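Side-chain contacts in abietadiene synthase, chloroplastic (Abies grandis, PDB 3S9V), which belongs to the terpene synthase family, being a largely helical chloroplast enzyme with an N-terminal terpene synthase domain and a metal-binding domain: residues A[481-484]-A[485-488]; A[487-491]-A[492-496]; A[317-320]-A[321-324]; A[269-272]-A[273-277]; A[657-660]-A[661-664]. All coordinates share one frame; numbering follows the deposited sequence.

In the fold
Contacts 1 and 2 run on from each other at the C-terminal end of helix 461-491: they share Arg-487 and Trp-488, and their centres are about 10 Å apart. Contacts 4 and 3 form the second group, inside the N-terminal terpene synthase domain, with centres about 12 Å apart. There the carboxylate oxygen OD2 of Asp-322, the last residue of the DxDD sequence 319-322 in contact 3, packs at 3.6 Å from CZ3 of Trp-275 in contact 4. The two groups are well separated, the centres of contacts 1 and 3 lying about 48 Å apart. Contact 5 belongs to the metal-binding domain of the family, its centre about 31 Å from that of contact 1 and about 36 Å from that of contact 4.

Contact 1: residues A[481-484]-A[485-488]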
# COMPACT_ATOMS: atom_id res chain seq x y z
N GLU A 481 22.42 5.39 -17.63
CA GLU A 481 22.99 4.08 -17.34
C GLU A 481 22.67 3.06 -18.43
O GLU A 481 23.52 2.25 -18.83
CB GLU A 481 22.45 3.56 -16.00
CG GLU A 481 22.86 4.41 -14.80
CD GLU A 481 22.32 3.88 -13.48
OE1 GLU A 481 22.60 4.51 -12.43
OE2 GLU A 481 21.62 2.85 -13.47
N LEU A 482 21.43 3.11 -18.92
CA LEU A 482 20.99 2.19 -19.96
C LEU A 482 21.85 2.35 -21.21
O LEU A 482 22.22 1.36 -21.84
CB LEU A 482 19.52 2.46 -20.30
CG LEU A 482 18.96 1.55 -21.39
CD1 LEU A 482 19.08 0.10 -20.94
CD2 LEU A 482 17.51 1.91 -21.68
N GLN A 483 22.15 3.59 -21.56
CA GLN A 483 22.97 3.87 -22.72
C GLN A 483 24.34 3.22 -22.56
O GLN A 483 24.81 2.52 -23.46
CB GLN A 483 23.15 5.39 -22.91
CG GLN A 483 21.90 6.11 -23.36
CD GLN A 483 21.32 5.52 -24.63
OE1 GLN A 483 20.82 4.40 -24.64
NE2 GLN A 483 21.40 6.28 -25.73
N ASP A 484 24.95 3.45 -21.41
CA ASP A 484 26.27 2.89 -21.15
C ASP A 484 26.29 1.36 -21.05
O ASP A 484 27.37 0.76 -21.02
CB ASP A 484 26.86 3.52 -19.89
CG ASP A 484 27.17 5.00 -20.08
OD1 ASP A 484 27.90 5.34 -21.03
OD2 ASP A 484 26.66 5.82 -19.28
N LEU A 485 25.13 0.73 -21.00
CA LEU A 485 25.08 -0.73 -20.96
C LEU A 485 24.94 -1.22 -22.39
O LEU A 485 25.42 -2.29 -22.75
CB LEU A 485 23.90 -1.24 -20.12
CG LEU A 485 24.15 -1.32 -18.62
CD1 LEU A 485 22.87 -1.69 -17.93
CD2 LEU A 485 25.24 -2.35 -18.32
N ARG A 486 24.26 -0.41 -23.20
CA ARG A 486 24.06 -0.74 -24.60
C ARG A 486 25.37 -0.61 -25.36
O ARG A 486 25.57 -1.28 -26.37
CB ARG A 486 23.00 0.17 -25.21
CG ARG A 486 21.58 -0.21 -24.86
CD ARG A 486 20.62 0.86 -25.34
NE ARG A 486 19.23 0.50 -25.13
CZ ARG A 486 18.21 1.34 -25.26
NH1 ARG A 486 18.43 2.60 -25.60
NH2 ARG A 486 16.97 0.92 -25.07
N ARG A 487 26.26 0.25 -24.89
CA ARG A 487 27.55 0.43 -25.54
C ARG A 487 28.48 -0.70 -25.13
O ARG A 487 29.38 -1.08 -25.89
CB ARG A 487 28.17 1.78 -25.18
CG ARG A 487 27.38 2.96 -25.69
CD ARG A 487 28.13 4.28 -25.49
NE ARG A 487 27.28 5.41 -25.87
CZ ARG A 487 26.25 5.83 -25.15
NH1 ARG A 487 25.94 5.23 -24.01
NH2 ARG A 487 25.52 6.85 -25.57
N TRP A 488 28.27 -1.23 -23.93
CA TRP A 488 29.07 -2.33 -23.42
C TRP A 488 28.74 -3.56 -24.26
O TRP A 488 29.62 -4.32 -24.64
CB TRP A 488 28.73 -2.60 -21.95
CG TRP A 488 29.07 -4.00 -21.49
CD1 TRP A 488 30.31 -4.51 -21.21
CD2 TRP A 488 28.15 -5.09 -21.35
NE1 TRP A 488 30.22 -5.85 -20.91
CE2 TRP A 488 28.90 -6.23 -20.98
CE3 TRP A 488 26.76 -5.22 -21.49
CZ2 TRP A 488 28.31 -7.48 -20.76
CZ3 TRP A 488 26.17 -6.47 -21.26
CH2 TRP A 488 26.95 -7.58 -20.91
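Leu-482 lays its CD2 methyl over one face of the Arg-486 guanidinium, one helical turn further on, with CD2 3.6 Å from NH2 and displaced toward the rim of the flat group. This is the close-packed flank. Arg-486, extended from CG to NE, crosses Leu-482 at a slant, and its NH2 bonds to Thr-505, which anchors the far end of the group. A second grip on the same group is poorer: NH1 of Arg-486 makes a weak bond of 3.1 Å to OE1 of Gln-483, whose chain turns about CB-CG (chi2 -55°), which carries OE1 to NH1, the amide plane steeply turned (76°) against the guanidinium. The peptide oxygen of Leu-482 takes two backbone donors, Leu-485 N at 3.1 Å and Arg-486 N at 3.0 Å. All this lies on helix 461-491, within the alpha-helical part of the terpene synthase fold. Leu-482 and Leu-485, both buried, face helix 504-514, and Leu-485 also reaches helix 521-541; Glu-481 is tied to Tyr-508 and Arg-524. Toward solvent the holding is looser. Asp-484 and Arg-487 are exposed and pair by charge: OD1 of Asp-484 is 3.6 Å from NH1 of Arg-487 but well out of the guanidinium plane, with no N-H aimed at it. That NH1 also sits near the Gln-483 carbonyl without making a hydrogen bond there.

Contact 2: residues A[487-491]-A[492-496]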
# COMPACT_ATOMS: atom_id res chain seq x y z
N ARG A 487 26.26 0.25 -24.89
CA ARG A 487 27.55 0.43 -25.54
C ARG A 487 28.48 -0.70 -25.13
O ARG A 487 29.38 -1.08 -25.89
CB ARG A 487 28.17 1.78 -25.18
CG ARG A 487 27.38 2.96 -25.69
CD ARG A 487 28.13 4.28 -25.49
NE ARG A 487 27.28 5.41 -25.87
CZ ARG A 487 26.25 5.83 -25.15
NH1 ARG A 487 25.94 5.23 -24.01
NH2 ARG A 487 25.52 6.85 -25.57
N TRP A 488 28.27 -1.23 -23.93
CA TRP A 488 29.07 -2.33 -23.42
C TRP A 488 28.74 -3.56 -24.26
O TRP A 488 29.62 -4.32 -24.64
CB TRP A 488 28.73 -2.60 -21.95
CG TRP A 488 29.07 -4.00 -21.49
CD1 TRP A 488 30.31 -4.51 -21.21
CD2 TRP A 488 28.15 -5.09 -21.35
NE1 TRP A 488 30.22 -5.85 -20.91
CE2 TRP A 488 28.90 -6.23 -20.98
CE3 TRP A 488 26.76 -5.22 -21.49
CZ2 TRP A 488 28.31 -7.48 -20.76
CZ3 TRP A 488 26.17 -6.47 -21.26
CH2 TRP A 488 26.95 -7.58 -20.91
N TRP A 489 27.46 -3.73 -24.57
CA TRP A 489 27.03 -4.86 -25.37
C TRP A 489 27.63 -4.84 -26.77
O TRP A 489 28.01 -5.89 -27.30
CB TRP A 489 25.51 -4.90 -25.44
CG TRP A 489 24.97 -5.93 -26.37
CD1 TRP A 489 24.78 -5.81 -27.71
CD2 TRP A 489 24.54 -7.26 -26.03
NE1 TRP A 489 24.25 -6.97 -28.23
CE2 TRP A 489 24.10 -7.87 -27.22
CE3 TRP A 489 24.49 -7.98 -24.83
CZ2 TRP A 489 23.60 -9.18 -27.24
CZ3 TRP A 489 24.00 -9.28 -24.86
CH2 TRP A 489 23.56 -9.87 -26.06
N LYS A 490 27.69 -3.66 -27.38
CA LYS A 490 28.24 -3.53 -28.73
C LYS A 490 29.76 -3.67 -28.73
O LYS A 490 30.34 -4.26 -29.64
CB LYS A 490 27.83 -2.19 -29.34
CG LYS A 490 26.34 -2.09 -29.60
CD LYS A 490 25.93 -0.71 -30.11
CE LYS A 490 24.43 -0.63 -30.31
NZ LYS A 490 23.97 0.73 -30.68
N SER A 491 30.40 -3.12 -27.70
CA SER A 491 31.86 -3.18 -27.58
C SER A 491 32.37 -4.59 -27.29
O SER A 491 33.54 -4.89 -27.54
CB SER A 491 32.33 -2.24 -26.46
OG SER A 491 31.95 -0.90 -26.72
N SER A 492 31.50 -5.44 -26.76
CA SER A 492 31.88 -6.82 -26.44
C SER A 492 31.66 -7.73 -27.63
O SER A 492 31.90 -8.94 -27.56
CB SER A 492 31.07 -7.33 -25.25
OG SER A 492 31.43 -6.64 -24.06
N GLY A 493 31.20 -7.14 -28.73
CA GLY A 493 30.96 -7.90 -29.94
C GLY A 493 29.95 -9.02 -29.78
O GLY A 493 29.89 -9.92 -30.61
N PHE A 494 29.15 -8.97 -28.72
CA PHE A 494 28.15 -10.01 -28.52
C PHE A 494 27.10 -9.97 -29.60
O PHE A 494 26.17 -10.77 -29.61
CB PHE A 494 27.49 -9.88 -27.14
CG PHE A 494 28.39 -10.24 -26.00
CD1 PHE A 494 29.24 -11.34 -26.10
CD2 PHE A 494 28.39 -9.49 -24.84
CE1 PHE A 494 30.08 -11.68 -25.05
CE2 PHE A 494 29.23 -9.83 -23.78
CZ PHE A 494 30.08 -10.92 -23.89
N THR A 495 27.24 -9.02 -30.52
CA THR A 495 26.31 -8.89 -31.62
C THR A 495 26.53 -10.09 -32.54
O THR A 495 25.70 -10.41 -33.38
CB THR A 495 26.56 -7.60 -32.43
OG1 THR A 495 26.72 -6.49 -31.52
CG2 THR A 495 25.39 -7.31 -33.36
N ASP A 496 27.68 -10.74 -32.36
CA ASP A 496 28.07 -11.90 -33.15
C ASP A 496 27.31 -13.16 -32.75
O ASP A 496 26.95 -13.98 -33.60
CB ASP A 496 29.57 -12.14 -33.00
CG ASP A 496 30.40 -10.97 -33.49
OD1 ASP A 496 31.58 -10.87 -33.10
OD2 ASP A 496 29.87 -10.15 -34.29
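The peptide oxygen of Trp-488 is gripped by both polar ends of Ser-492: the hydroxyl OG donates to it over 3.0 Å, and Ser-492 N adds a weak bond of the same 3.0 Å length. The hydroxyl arrives tilted 31° from the carbonyl plane. Helix 461-491 ends just beyond in a Schellman motif: Gly-493 has positive phi, and its N returns to Lys-490 O at 3.1 Å, so the chain turns out of the helix and passes straight into a type I beta turn from Gly-493 to Asp-496. One residue before Ser-492, the hydroxyl of Ser-491 and its own N bond Arg-487 O from opposite faces of that carbonyl, OG at 2.7 Å.

The turn folds Phe-494 back onto the two tryptophans, making an aromatic cluster. Phe-494 meets Trp-488 in an offset edge-to-face pair, planes at 71°, with CE2 of Phe-494 3.9 Å from CZ2 of Trp-488. Its contact with Trp-489 is of another kind. Trp-489 carries its ring anti to the backbone N (chi1 173°), which brings the indole beneath the turn, where the CB of Phe-494 stands over the six-membered ring as a CH-pi contact; the two rings themselves meet obliquely. Beyond the cluster lies helix 521-541: Phe-533 meets Phe-494, and Lys-529 makes a cation-pi contact with Trp-488. Ser-492 OG also lies over one face of the Trp-488 ring, 3.5 Å from NE1 at an angle too poor for a bond; NE1 has a weak bond to Thr-582.

Contact 3: residues A[317-320]-A[321-324]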
# COMPACT_ATOMS: atom_id res chain seq x y z
N VAL A 317 -13.46 1.77 19.96
CA VAL A 317 -13.64 0.64 19.06
C VAL A 317 -12.61 0.68 17.94
O VAL A 317 -12.32 1.74 17.39
CB VAL A 317 -15.06 0.62 18.42
CG1 VAL A 317 -16.12 0.73 19.50
CG2 VAL A 317 -15.21 1.75 17.42
N PRO A 318 -12.04 -0.48 17.59
CA PRO A 318 -11.05 -0.50 16.51
C PRO A 318 -11.77 -0.60 15.18
O PRO A 318 -12.97 -0.91 15.15
CB PRO A 318 -10.25 -1.76 16.82
CG PRO A 318 -11.34 -2.70 17.29
CD PRO A 318 -12.16 -1.81 18.22
N ASP A 319 -11.07 -0.32 14.09
CA ASP A 319 -11.66 -0.44 12.77
C ASP A 319 -10.69 -1.18 11.86
O ASP A 319 -9.47 -1.04 11.99
CB ASP A 319 -11.99 0.93 12.18
CG ASP A 319 -10.77 1.72 11.82
OD1 ASP A 319 -10.10 2.25 12.74
OD2 ASP A 319 -10.46 1.82 10.61
N ILE A 320 -11.23 -1.97 10.95
CA ILE A 320 -10.42 -2.77 10.05
C ILE A 320 -9.47 -1.96 9.17
O ILE A 320 -8.39 -2.43 8.82
CB ILE A 320 -11.30 -3.67 9.16
CG1 ILE A 320 -10.50 -4.89 8.71
CG2 ILE A 320 -11.81 -2.89 7.96
CD1 ILE A 320 -11.34 -5.93 7.99
N ASP A 321 -9.85 -0.73 8.83
CA ASP A 321 -9.00 0.10 7.97
C ASP A 321 -7.70 0.49 8.67
O ASP A 321 -6.63 0.24 8.14
CB ASP A 321 -9.77 1.35 7.51
CG ASP A 321 -9.26 1.90 6.17
OD1 ASP A 321 -8.32 1.30 5.57
OD2 ASP A 321 -9.80 2.93 5.71
N ASP A 322 -7.80 1.10 9.85
CA ASP A 322 -6.62 1.50 10.60
C ASP A 322 -5.81 0.28 11.05
O ASP A 322 -4.58 0.31 11.10
CB ASP A 322 -6.99 2.30 11.86
CG ASP A 322 -7.47 3.70 11.55
OD1 ASP A 322 -8.70 3.90 11.46
OD2 ASP A 322 -6.62 4.60 11.39
N THR A 323 -6.52 -0.80 11.39
CA THR A 323 -5.86 -2.02 11.84
C THR A 323 -5.12 -2.71 10.71
O THR A 323 -4.00 -3.18 10.89
CB THR A 323 -6.87 -3.01 12.45
OG1 THR A 323 -7.50 -2.41 13.58
CG2 THR A 323 -6.16 -4.29 12.88
N ALA A 324 -5.74 -2.77 9.54
CA ALA A 324 -5.10 -3.39 8.38
C ALA A 324 -3.89 -2.55 7.93
O ALA A 324 -2.85 -3.11 7.58
CB ALA A 324 -6.10 -3.53 7.24
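Two torsions bring the carboxylates of Asp-319 and Asp-322 together. In Asp-319 the carboxylate sits between the backbone N and the carbonyl carbon (chi1 69°), the crowded position, which swings it forward over the first turn of helix 320-332; in Asp-322 it lies beside its own N (chi1 -73°) and leans back. The carboxylates meet at close range, OD1 of Asp-319 being 2.5 Å from OD1 of Asp-322, with their planes nearly perpendicular (83°).

Asp-319 is the N-cap of the helix. Its OD2 receives Asp-322 N at 2.9 Å, an almost straight bond that comes from above the carboxylate plane. Its peptide oxygen is held twice: Thr-323 N donates to Asp-319 O at 3.0 Å, while the hydroxyl OG1 of Thr-323 donates to the same O at 2.9 Å from above the carbonyl plane. Ala-324 N follows with a regular bond of 2.8 Å to Ile-320 O.

Asn-368 holds Asp-321 through OD1, Ile-309 N bonds to the Thr-323 hydroxyl, and Trp-275 and Phe-271 of helix 269-282 pack against Asp-322. Ile-320 and Ala-324 both pack on Val-369 of helix 363-373. Residues 319-322 read Asp-Ile-Asp-Asp, the DxDD motif of class II diterpene cyclases, consistent with a class II active site here, set at a capped helix start.

Contact 4: residues A[269-272]-A[273-277]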
# COMPACT_ATOMS: atom_id res chain seq x y z
N ASP A 269 -4.44 10.83 15.78
CA ASP A 269 -3.03 10.47 15.80
C ASP A 269 -2.57 9.19 15.10
O ASP A 269 -1.49 9.16 14.52
CB ASP A 269 -2.51 10.47 17.25
CG ASP A 269 -3.33 9.58 18.17
OD1 ASP A 269 -2.78 9.12 19.20
OD2 ASP A 269 -4.53 9.34 17.88
N LEU A 270 -3.36 8.12 15.16
CA LEU A 270 -2.95 6.87 14.51
C LEU A 270 -3.29 6.92 13.02
O LEU A 270 -2.53 6.46 12.17
CB LEU A 270 -3.65 5.68 15.15
CG LEU A 270 -3.54 5.47 16.66
CD1 LEU A 270 -4.05 4.07 16.99
CD2 LEU A 270 -2.09 5.61 17.12
N PHE A 271 -4.46 7.48 12.73
CA PHE A 271 -4.90 7.61 11.36
C PHE A 271 -3.92 8.51 10.59
O PHE A 271 -3.45 8.16 9.51
CB PHE A 271 -6.33 8.18 11.36
CG PHE A 271 -6.80 8.66 10.01
CD1 PHE A 271 -6.61 7.89 8.87
CD2 PHE A 271 -7.46 9.88 9.89
CE1 PHE A 271 -7.07 8.33 7.63
CE2 PHE A 271 -7.92 10.32 8.66
CZ PHE A 271 -7.73 9.55 7.52
N GLU A 272 -3.56 9.65 11.17
CA GLU A 272 -2.66 10.58 10.51
C GLU A 272 -1.26 10.03 10.25
O GLU A 272 -0.72 10.17 9.15
CB GLU A 272 -2.56 11.88 11.31
CG GLU A 272 -1.64 12.90 10.67
CD GLU A 272 -1.78 14.28 11.28
OE1 GLU A 272 -1.26 14.51 12.40
OE2 GLU A 272 -2.43 15.12 10.64
N ARG A 273 -0.67 9.39 11.26
CA ARG A 273 0.67 8.83 11.11
C ARG A 273 0.75 7.68 10.12
O ARG A 273 1.66 7.65 9.28
CB ARG A 273 1.21 8.38 12.47
CG ARG A 273 1.66 9.54 13.37
CD ARG A 273 2.10 9.03 14.73
NE ARG A 273 2.65 10.09 15.58
CZ ARG A 273 1.93 11.05 16.14
NH1 ARG A 273 0.61 11.10 15.95
NH2 ARG A 273 2.52 11.97 16.88
N LEU A 274 -0.19 6.75 10.19
CA LEU A 274 -0.20 5.60 9.29
C LEU A 274 -0.43 5.97 7.83
O LEU A 274 0.21 5.40 6.92
CB LEU A 274 -1.25 4.57 9.73
CG LEU A 274 -0.93 3.80 11.02
CD1 LEU A 274 -2.16 3.04 11.45
CD2 LEU A 274 0.25 2.83 10.81
N TRP A 275 -1.34 6.91 7.60
CA TRP A 275 -1.65 7.34 6.25
C TRP A 275 -0.53 8.20 5.64
O TRP A 275 -0.26 8.13 4.44
CB TRP A 275 -2.99 8.09 6.24
CG TRP A 275 -4.15 7.24 5.83
CD1 TRP A 275 -4.87 7.35 4.69
CD2 TRP A 275 -4.68 6.10 6.54
NE1 TRP A 275 -5.82 6.36 4.62
CE2 TRP A 275 -5.73 5.58 5.75
CE3 TRP A 275 -4.38 5.48 7.76
CZ2 TRP A 275 -6.47 4.46 6.13
CZ3 TRP A 275 -5.12 4.36 8.14
CH2 TRP A 275 -6.16 3.86 7.33
N ALA A 276 0.13 9.00 6.46
CA ALA A 276 1.22 9.83 5.97
C ALA A 276 2.36 8.94 5.51
O ALA A 276 2.95 9.15 4.44
CB ALA A 276 1.70 10.78 7.07
N VAL A 277 2.67 7.93 6.33
CA VAL A 277 3.74 6.99 6.03
C VAL A 277 3.43 6.16 4.79
O VAL A 277 4.30 5.93 3.94
CB VAL A 277 3.96 6.01 7.22
CG1 VAL A 277 4.81 4.81 6.78
CG2 VAL A 277 4.64 6.74 8.37
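The opening turns of helix 269-282, buried in the N-terminal terpene synthase region, carry an edge-to-face pair between Phe-271 and Trp-275, four residues apart. Phe-271 holds its ring anti to the backbone N (chi1 167°), which sends the CE1 edge along the helix to stand over the middle of the indole, 3.4 Å from CD2 of Trp-275. The phenyl ring and the five-membered ring lie at 68°, their centroids 4.7 Å apart. Trp-447 adds a second edge-to-face partner to Phe-271.

On another side of the helix Arg-273, extended from CG to NE, curls its guanidinium back to the first turn: NH1 donates to Asp-269 O at 3.2 Å, with the oxygen almost in the guanidinium plane. That bond supplements a weak one of 3.4 Å from Arg-273 N to the same carbonyl. The two charged ends do not meet: the Asp-269 carboxylate bonds Tyr-299 and Arg-313 N, while Arg-273 NH1 has a further partner in Gly-48 O, and Tyr-299 makes a cation-pi contact with the guanidinium. Beyond the pair, Trp-275 packs on Asp-321 of the DxDD motif, consistent with the wall of a class II site as in diterpene cyclases.

Contact 5: residues A[657-660]-A[661-664]; sequences TDEV and LSKI
Lys-663 wraps back along the chain to Glu-659, one turn earlier. Its CB starts 3.3 Å from Val-660 O, the oxygen that its own N also bonds. CG then lies 3.5 Å from Glu-659 O, and CD passes that same oxygen at 3.9 Å. At CE the path changes: a bend (chi4 60°) turns the last bond inward, with CE 4.1 Å from OE1 of Glu-659. NZ ends the chain in a salt bridge, 2.7 Å from Glu-659 OE1, and adds a weak bond of 3.4 Å to Glu-659 O. The glutamate chain is bent as well. Its CG is anti to the backbone N, and a kink at chi2 (61°) lifts the carboxylate back toward the lysine instead of letting it extend away.

Glu-659 O has a stronger donor than NZ in the hydroxyl of Ser-662, which bonds it at 2.7 Å, tilted 34° from the carbonyl plane. Glu-659, Ser-662 and Lys-663 also touch a crystal neighbour, so their exact poses may owe something to lattice packing.

At the other end the short helix 658-661 is capped by Thr-657, whose OG1 accepts from Val-660 N; Leu-661 N and Ser-662 N bond back to Thr-657 O and Asp-658 O in regular helical fashion. The unit is a surface turn within the metal-binding domain of the terpene synthase family. It leads by a loop to helix 669-693, while Val-660 and Ile-664 pack on Tyr-743 of helix 741-757.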
# COMPACT_ATOMS: atom_id res chain seq x y z
N THR A 657 30.57 -8.77 4.56
CA THR A 657 31.23 -9.62 5.55
C THR A 657 30.80 -11.09 5.41
O THR A 657 29.75 -11.38 4.82
CB THR A 657 30.92 -9.15 6.98
OG1 THR A 657 29.53 -9.35 7.26
CG2 THR A 657 31.24 -7.67 7.12
N ASP A 658 31.60 -12.00 5.94
CA ASP A 658 31.28 -13.42 5.86
C ASP A 658 29.98 -13.75 6.60
O ASP A 658 29.28 -14.68 6.23
CB ASP A 658 32.43 -14.26 6.43
CG ASP A 658 33.66 -14.24 5.55
OD1 ASP A 658 33.52 -14.41 4.31
OD2 ASP A 658 34.78 -14.07 6.08
N GLU A 659 29.67 -12.98 7.63
CA GLU A 659 28.44 -13.22 8.37
C GLU A 659 27.22 -12.82 7.55
O GLU A 659 26.21 -13.53 7.55
CB GLU A 659 28.44 -12.47 9.70
CG GLU A 659 27.22 -12.76 10.56
CD GLU A 659 27.10 -14.23 10.95
OE1 GLU A 659 26.05 -14.61 11.52
OE2 GLU A 659 28.05 -15.01 10.70
N VAL A 660 27.30 -11.69 6.86
CA VAL A 660 26.19 -11.23 6.03
C VAL A 660 26.03 -12.19 4.84
O VAL A 660 24.91 -12.55 4.47
CB VAL A 660 26.43 -9.80 5.48
CG1 VAL A 660 25.35 -9.44 4.47
CG2 VAL A 660 26.43 -8.79 6.61
N LEU A 661 27.15 -12.60 4.26
CA LEU A 661 27.12 -13.51 3.12
C LEU A 661 26.43 -14.83 3.48
O LEU A 661 25.55 -15.29 2.76
CB LEU A 661 28.54 -13.79 2.62
CG LEU A 661 28.72 -14.82 1.49
CD1 LEU A 661 27.91 -14.42 0.25
CD2 LEU A 661 30.19 -14.93 1.15
N SER A 662 26.81 -15.42 4.61
CA SER A 662 26.23 -16.68 5.05
C SER A 662 24.70 -16.61 5.17
O SER A 662 24.04 -17.64 5.21
CB SER A 662 26.82 -17.10 6.40
OG SER A 662 26.36 -16.25 7.44
N LYS A 663 24.16 -15.40 5.23
CA LYS A 663 22.71 -15.23 5.33
C LYS A 663 22.02 -15.14 3.97
O LYS A 663 20.79 -15.13 3.90
CB LYS A 663 22.40 -13.98 6.16
CG LYS A 663 22.78 -14.11 7.62
CD LYS A 663 22.46 -12.84 8.40
CE LYS A 663 22.66 -13.04 9.90
NZ LYS A 663 24.06 -13.40 10.24
N ILE A 664 22.79 -15.09 2.89
CA ILE A 664 22.20 -15.00 1.56
C ILE A 664 22.90 -15.89 0.54
O ILE A 664 22.62 -15.79 -0.66
CB ILE A 664 22.24 -13.56 1.03
CG1 ILE A 664 23.70 -13.10 0.88
CG2 ILE A 664 21.47 -12.64 1.97
CD1 ILE A 664 23.88 -11.81 0.10